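Local coordinates for protein toluene, o-xylene monooxygenase oxygenase subunit (Pseudomonas stutzeri, PDB 2INC) that probably forms a mostly helical subunit of the multi-chain hydroxylase complex that oxygenates toluene and o-xylene, at residues W8-G13 with V24-H29; E36-L41 with P46-Y51. All coordinates share one frame; numbering follows the deposited sequence.

Interaction 1: residues W8-G13 with V24-H29; sequences WSHLAG and VSTNLH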
loop_
_atom_site.group_PDB
_atom_site.type_symbol
_atom_site.label_atom_id
_atom_site.label_comp_id
_atom_site.label_asym_id
_atom_site.label_seq_id
_atom_site.Cartn_x
_atom_site.Cartn_y
_atom_site.Cartn_z
ATOM N N TRP B 8 6.944 22.462 10.511
ATOM C CA TRP B 8 7.446 22.465 11.887
ATOM C C TRP B 8 7.998 23.841 12.241
ATOM O O TRP B 8 8.622 24.526 11.409
ATOM C CB TRP B 8 8.612 21.504 12.090
ATOM C CG TRP B 8 8.377 20.047 11.818
ATOM C CD1 TRP B 8 9.192 19.218 11.078
ATOM C CD2 TRP B 8 7.337 19.222 12.342
ATOM N NE1 TRP B 8 8.702 17.952 11.083
ATOM C CE2 TRP B 8 7.568 17.906 11.855
ATOM C CE3 TRP B 8 6.233 19.451 13.181
ATOM C CZ2 TRP B 8 6.708 16.824 12.138
ATOM C CZ3 TRP B 8 5.366 18.364 13.481
ATOM C CH2 TRP B 8 5.625 17.062 12.962
ATOM N N SER B 9 7.821 24.230 13.492
ATOM C CA SER B 9 8.372 25.538 13.958
ATOM C C SER B 9 9.861 25.774 13.616
ATOM O O SER B 9 10.222 26.888 13.256
ATOM C CB SER B 9 8.082 25.774 15.435
ATOM O OG SER B 9 8.508 24.642 16.192
ATOM N N HIS B 10 10.703 24.733 13.654
ATOM C CA HIS B 10 12.125 24.900 13.365
ATOM C C HIS B 10 12.434 25.084 11.885
ATOM O O HIS B 10 13.556 25.471 11.535
ATOM C CB HIS B 10 13.000 23.762 13.972
ATOM C CG HIS B 10 12.759 22.408 13.368
ATOM N ND1 HIS B 10 13.612 21.830 12.446
ATOM C CD2 HIS B 10 11.773 21.504 13.585
ATOM C CE1 HIS B 10 13.133 20.648 12.085
ATOM N NE2 HIS B 10 12.027 20.418 12.773
ATOM N N LEU B 11 11.454 24.807 11.024
ATOM C CA LEU B 11 11.588 25.001 9.584
ATOM C C LEU B 11 10.754 26.167 9.067
ATOM O O LEU B 11 10.755 26.451 7.865
ATOM C CB LEU B 11 11.162 23.737 8.822
ATOM C CG LEU B 11 11.905 22.443 9.179
ATOM C CD1 LEU B 11 11.251 21.284 8.516
ATOM C CD2 LEU B 11 13.361 22.549 8.773
ATOM N N ALA B 12 10.010 26.813 9.950
ATOM C CA ALA B 12 9.112 27.882 9.509
ATOM C C ALA B 12 9.964 29.024 8.942
ATOM O O ALA B 12 10.966 29.390 9.539
ATOM C CB ALA B 12 8.214 28.353 10.672
ATOM N N GLY B 13 9.593 29.568 7.787
ATOM C CA GLY B 13 10.499 30.492 7.067
ATOM C C GLY B 13 11.671 29.757 6.392
ATOM O O GLY B 13 12.840 29.961 6.741
ATOM N N VAL B 24 11.385 14.718 8.242
ATOM C CA VAL B 24 11.618 13.547 9.131
ATOM C C VAL B 24 13.035 13.392 9.642
ATOM O O VAL B 24 13.287 12.459 10.441
ATOM C CB VAL B 24 11.213 12.226 8.439
ATOM C CG1 VAL B 24 9.763 12.304 7.899
ATOM C CG2 VAL B 24 12.155 11.929 7.244
ATOM N N SER B 25 13.947 14.283 9.231
ATOM C CA SER B 25 15.401 14.103 9.485
ATOM C C SER B 25 16.075 15.161 10.322
ATOM O O SER B 25 17.197 14.922 10.821
ATOM C CB SER B 25 16.202 13.985 8.182
ATOM O OG SER B 25 15.544 13.085 7.320
ATOM N N THR B 26 15.458 16.347 10.426
ATOM C CA THR B 26 16.191 17.485 10.953
ATOM C C THR B 26 15.948 17.758 12.438
ATOM O O THR B 26 14.818 17.644 12.932
ATOM C CB THR B 26 15.893 18.779 10.136
ATOM O OG1 THR B 26 14.475 18.982 10.094
ATOM C CG2 THR B 26 16.359 18.595 8.713
ATOM N N ASN B 27 17.024 18.135 13.126
ATOM C CA ASN B 27 16.939 18.725 14.449
ATOM C C ASN B 27 16.326 17.772 15.397
ATOM O O ASN B 27 15.485 18.197 16.232
ATOM C CB ASN B 27 16.128 20.033 14.424
ATOM C CG ASN B 27 16.891 21.151 13.737
ATOM O OD1 ASN B 27 17.160 22.185 14.328
ATOM N ND2 ASN B 27 17.286 20.920 12.511
ATOM N N LEU B 28 16.762 16.490 15.341
ATOM C CA LEU B 28 16.129 15.454 16.180
ATOM C C LEU B 28 16.899 15.068 17.440
ATOM O O LEU B 28 16.295 14.509 18.352
ATOM C CB LEU B 28 15.854 14.144 15.349
ATOM C CG LEU B 28 15.056 14.399 14.053
ATOM C CD1 LEU B 28 14.934 13.195 13.248
ATOM C CD2 LEU B 28 13.669 14.972 14.391
ATOM N N HIS B 29 18.220 15.304 17.494
ATOM C CA HIS B 29 18.971 14.987 18.704
ATOM C C HIS B 29 18.631 16.057 19.713
ATOM O O HIS B 29 18.577 17.248 19.368
ATOM C CB HIS B 29 20.475 14.971 18.479
ATOM C CG HIS B 29 20.926 13.810 17.648
ATOM N ND1 HIS B 29 22.103 13.804 16.930
ATOM C CD2 HIS B 29 20.364 12.596 17.459
ATOM C CE1 HIS B 29 22.223 12.655 16.296
ATOM N NE2 HIS B 29 21.190 11.894 16.615
HETATM O O HOH W 1 12.173 17.352 11.705
#

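Interaction 2: residues E36-L41 with P46-Y51; sequences ERPWEL and PMQTWY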
loop_
_atom_site.group_PDB
_atom_site.type_symbol
_atom_site.label_atom_id
_atom_site.label_comp_id
_atom_site.label_asym_id
_atom_site.label_seq_id
_atom_site.Cartn_x
_atom_site.Cartn_y
_atom_site.Cartn_z
ATOM N N GLU B 36 26.147 20.949 28.929
ATOM C CA GLU B 36 26.757 20.781 30.242
ATOM C C GLU B 36 26.202 19.545 30.914
ATOM O O GLU B 36 26.814 19.016 31.826
ATOM C CB GLU B 36 26.467 22.019 31.105
ATOM C CG GLU B 36 26.030 23.254 30.217
ATOM C CD GLU B 36 24.565 23.121 29.589
ATOM O OE1 GLU B 36 24.180 24.018 28.797
ATOM O OE2 GLU B 36 23.795 22.142 29.867
ATOM N N ARG B 37 25.038 19.092 30.439
ATOM C CA ARG B 37 24.362 17.903 30.938
ATOM C C ARG B 37 23.523 17.347 29.775
ATOM O O ARG B 37 22.315 17.585 29.719
ATOM C CB ARG B 37 23.447 18.239 32.105
ATOM C CG ARG B 37 22.993 16.994 32.919
ATOM C CD ARG B 37 21.745 17.329 33.721
ATOM N NE ARG B 37 22.080 18.317 34.754
ATOM C CZ ARG B 37 22.401 18.027 36.014
ATOM N NH1 ARG B 37 22.426 16.765 36.449
ATOM N NH2 ARG B 37 22.689 19.017 36.851
ATOM N N PRO B 38 24.170 16.617 28.849
ATOM C CA PRO B 38 23.518 16.039 27.679
ATOM C C PRO B 38 22.291 15.203 28.034
ATOM O O PRO B 38 21.250 15.340 27.426
ATOM C CB PRO B 38 24.604 15.096 27.104
ATOM C CG PRO B 38 25.851 15.550 27.608
ATOM C CD PRO B 38 25.614 16.331 28.879
ATOM N N TRP B 39 22.442 14.317 29.017
ATOM C CA TRP B 39 21.390 13.353 29.342
ATOM C C TRP B 39 20.694 13.739 30.636
ATOM O O TRP B 39 21.290 14.391 31.481
ATOM C CB TRP B 39 22.012 11.952 29.485
ATOM C CG TRP B 39 22.853 11.605 28.242
ATOM C CD1 TRP B 39 24.219 11.522 28.151
ATOM C CD2 TRP B 39 22.356 11.395 26.931
ATOM N NE1 TRP B 39 24.584 11.223 26.845
ATOM C CE2 TRP B 39 23.470 11.115 26.090
ATOM C CE3 TRP B 39 21.072 11.390 26.381
ATOM C CZ2 TRP B 39 23.341 10.902 24.713
ATOM C CZ3 TRP B 39 20.932 11.098 25.035
ATOM C CH2 TRP B 39 22.063 10.875 24.217
ATOM N N GLU B 40 19.443 13.319 30.794
ATOM C CA GLU B 40 18.569 13.837 31.855
ATOM C C GLU B 40 18.800 13.090 33.178
ATOM O O GLU B 40 17.855 12.503 33.750
ATOM C CB GLU B 40 17.102 13.713 31.405
ATOM C CG GLU B 40 16.035 14.455 32.245
ATOM C CD GLU B 40 16.087 15.972 32.083
ATOM O OE1 GLU B 40 15.901 16.429 30.938
ATOM O OE2 GLU B 40 16.269 16.708 33.109
ATOM N N LEU B 41 20.047 13.121 33.656
ATOM C CA LEU B 41 20.465 12.343 34.837
ATOM C C LEU B 41 21.617 13.118 35.442
ATOM O O LEU B 41 21.889 14.215 35.000
ATOM C CB LEU B 41 20.956 10.914 34.439
ATOM C CG LEU B 41 19.891 9.949 33.902
ATOM C CD1 LEU B 41 20.515 8.818 33.156
ATOM C CD2 LEU B 41 18.930 9.415 34.959
ATOM N N PRO B 46 29.516 8.310 33.452
ATOM C CA PRO B 46 30.441 8.058 32.307
ATOM C C PRO B 46 29.890 8.503 30.929
ATOM O O PRO B 46 30.642 9.137 30.184
ATOM C CB PRO B 46 30.661 6.542 32.377
ATOM C CG PRO B 46 30.567 6.256 33.859
ATOM C CD PRO B 46 29.408 7.126 34.336
ATOM N N MET B 47 28.594 8.260 30.619
ATOM C CA MET B 47 28.079 8.662 29.296
ATOM C C MET B 47 27.986 10.156 29.108
ATOM O O MET B 47 28.062 10.643 27.977
ATOM C CB MET B 47 26.706 8.036 29.004
ATOM C CG MET B 47 26.336 7.897 27.502
ATOM S SD MET B 47 27.383 6.608 26.742
ATOM C CE MET B 47 26.761 5.080 27.433
ATOM N N GLN B 48 27.766 10.926 30.187
ATOM C CA GLN B 48 27.725 12.362 30.032
ATOM C C GLN B 48 29.148 12.826 29.642
ATOM O O GLN B 48 29.326 13.631 28.746
ATOM C CB GLN B 48 27.321 13.031 31.376
ATOM C CG GLN B 48 26.018 12.548 32.022
ATOM C CD GLN B 48 24.886 13.402 31.584
ATOM O OE1 GLN B 48 24.926 13.964 30.479
ATOM N NE2 GLN B 48 23.906 13.605 32.462
ATOM N N THR B 49 30.150 12.329 30.356
ATOM C CA THR B 49 31.570 12.619 30.070
ATOM C C THR B 49 32.026 12.189 28.686
ATOM O O THR B 49 32.750 12.957 27.996
ATOM C CB THR B 49 32.458 11.935 31.120
ATOM O OG1 THR B 49 32.125 12.533 32.364
ATOM C CG2 THR B 49 33.902 12.238 30.874
ATOM N N TRP B 50 31.551 11.007 28.265
ATOM C CA TRP B 50 31.880 10.485 26.925
ATOM C C TRP B 50 31.388 11.498 25.916
ATOM O O TRP B 50 32.157 11.889 25.050
ATOM C CB TRP B 50 31.219 9.163 26.686
ATOM C CG TRP B 50 31.678 8.564 25.409
ATOM C CD1 TRP B 50 31.335 8.968 24.136
ATOM C CD2 TRP B 50 32.586 7.473 25.257
ATOM N NE1 TRP B 50 31.941 8.154 23.209
ATOM C CE2 TRP B 50 32.757 7.266 23.865
ATOM C CE3 TRP B 50 33.296 6.669 26.161
ATOM C CZ2 TRP B 50 33.586 6.285 23.351
ATOM C CZ3 TRP B 50 34.149 5.685 25.649
ATOM C CH2 TRP B 50 34.255 5.479 24.247
ATOM N N TYR B 51 30.134 11.936 26.009
ATOM C CA TYR B 51 29.607 12.868 24.992
ATOM C C TYR B 51 30.184 14.276 25.041
ATOM O O TYR B 51 30.322 14.977 23.976
ATOM C CB TYR B 51 28.078 12.968 25.021
ATOM C CG TYR B 51 27.408 11.844 24.246
ATOM C CD1 TYR B 51 27.455 10.540 24.736
ATOM C CD2 TYR B 51 26.847 12.046 22.993
ATOM C CE1 TYR B 51 26.870 9.452 24.008
ATOM C CE2 TYR B 51 26.240 10.947 22.279
ATOM C CZ TYR B 51 26.276 9.670 22.810
ATOM O OH TYR B 51 25.712 8.571 22.142
#

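Interaction 1: residues W8-G13 with V24-H29
His10 meets Thr26 and Asn27 where the N-terminal loop of this ferritin-like subunit folds back on the C-terminal end of helix 20-25, Thr26 being the first residue to leave helical geometry. The ring contacts come first. His10 CG stands between its own backbone N and carbonyl carbon (chi1 66°), which swings the imidazole across to the other segment. One ring face receives Asn27 CB, a CH-pi contact 4.0 Å from the His10 centroid, while Leu11 CG lies against the opposite face. At the ring edge, in plane, His10 CE1 approaches Thr26 OG1 to 2.9 Å, although that hydroxyl has its hydrogen bond with Glu22 O one helical turn back. A polar side chain of another protein's chain also stacks on the imidazole. The polar link is indirect: no hydrogen bond joins the segments, and one water spans them. An alanine in place of His10 would probably leave that water without its partner on the loop and open a gap between Asn27 CB and Leu11. The water lies 3.2 Å from His10 NE2 and donates to Thr26 O at 2.9 Å, whereas His10 ND1 is buried beside Asn27 CG with no polar partner.

Interaction 2: residues E36-L41 with P46-Y51
Gln48 reaches Trp39 through a bent side chain: CG starts anti to its carbonyl carbon, and a kink at chi2 (-92°) turns the amide off the helix and against the backbone of the preceding loop. Trp39 has the same first-torsion choice, its CG lying beside the backbone N, and sends its indole along the helix surface to Tyr51. The result is a worked case of one buried amide satisfying both polar backbone atoms of a single residue. Trp39 N donates to Gln48 OE1 at 2.9 Å and almost straight (170°); in return Gln48 NE2 donates to Trp39 O, also at 2.9 Å, in a more bent bond arriving above the carbonyl plane. Paired in this way, the amide has its rotation fixed, and NE2 makes a further hydrogen bond to Asp42 O. Pro38 CD lies 2.9 Å from Gln48 OE1, the same oxygen that takes the Trp39 N-H. Trp39 O is shared as well, accepting a weak bond from Leu41 N across the inverse gamma turn centred on Glu40.

The aromatic half is an edge-to-face pair, the five-membered ring of Trp39 and the Tyr51 ring having planes at 89°. The indole edge points at the tyrosine face, Trp39 CZ2 sitting 3.6 Å above the plane of the Tyr51 ring and over its centre, with Trp39 NE1 3.6 Å from Tyr51 CD1. Met47 CG lies 3.8 Å from Trp39 NE1, and Pro38 CG packs on Tyr51 CB. Beyond the pair, both carboxylate oxygens of Glu40 form salt bridges to basic side-chain groups of another protein's chain, so the loop also faces the subunit interface. Within the chain, helix 46-56 rests on helix 121-138, where Tyr51 OH bonds Gln137 O and the Tyr51 side chain touches Ile138.

How the interactions relate
The two contacts follow in series along the N-terminal region, interaction 1 closing at helix 20-25 before interaction 2 opens ahead of helix 46-56. Their centres are 24 Å apart, and their nearest atoms, about 7 Å apart, do not touch. Phe31, in the short connection between them, meets the His29 ring at the end of segment 24-29 and the Trp39 and Tyr51 rings of interaction 2. Both contacts lie towards one end of the chain, with centres 27 and 28 Å from the chain centre, and both border the chain of another protein. Neither contact includes a metal or ligand; in related hydroxylases the di-iron site belongs to a different subunit.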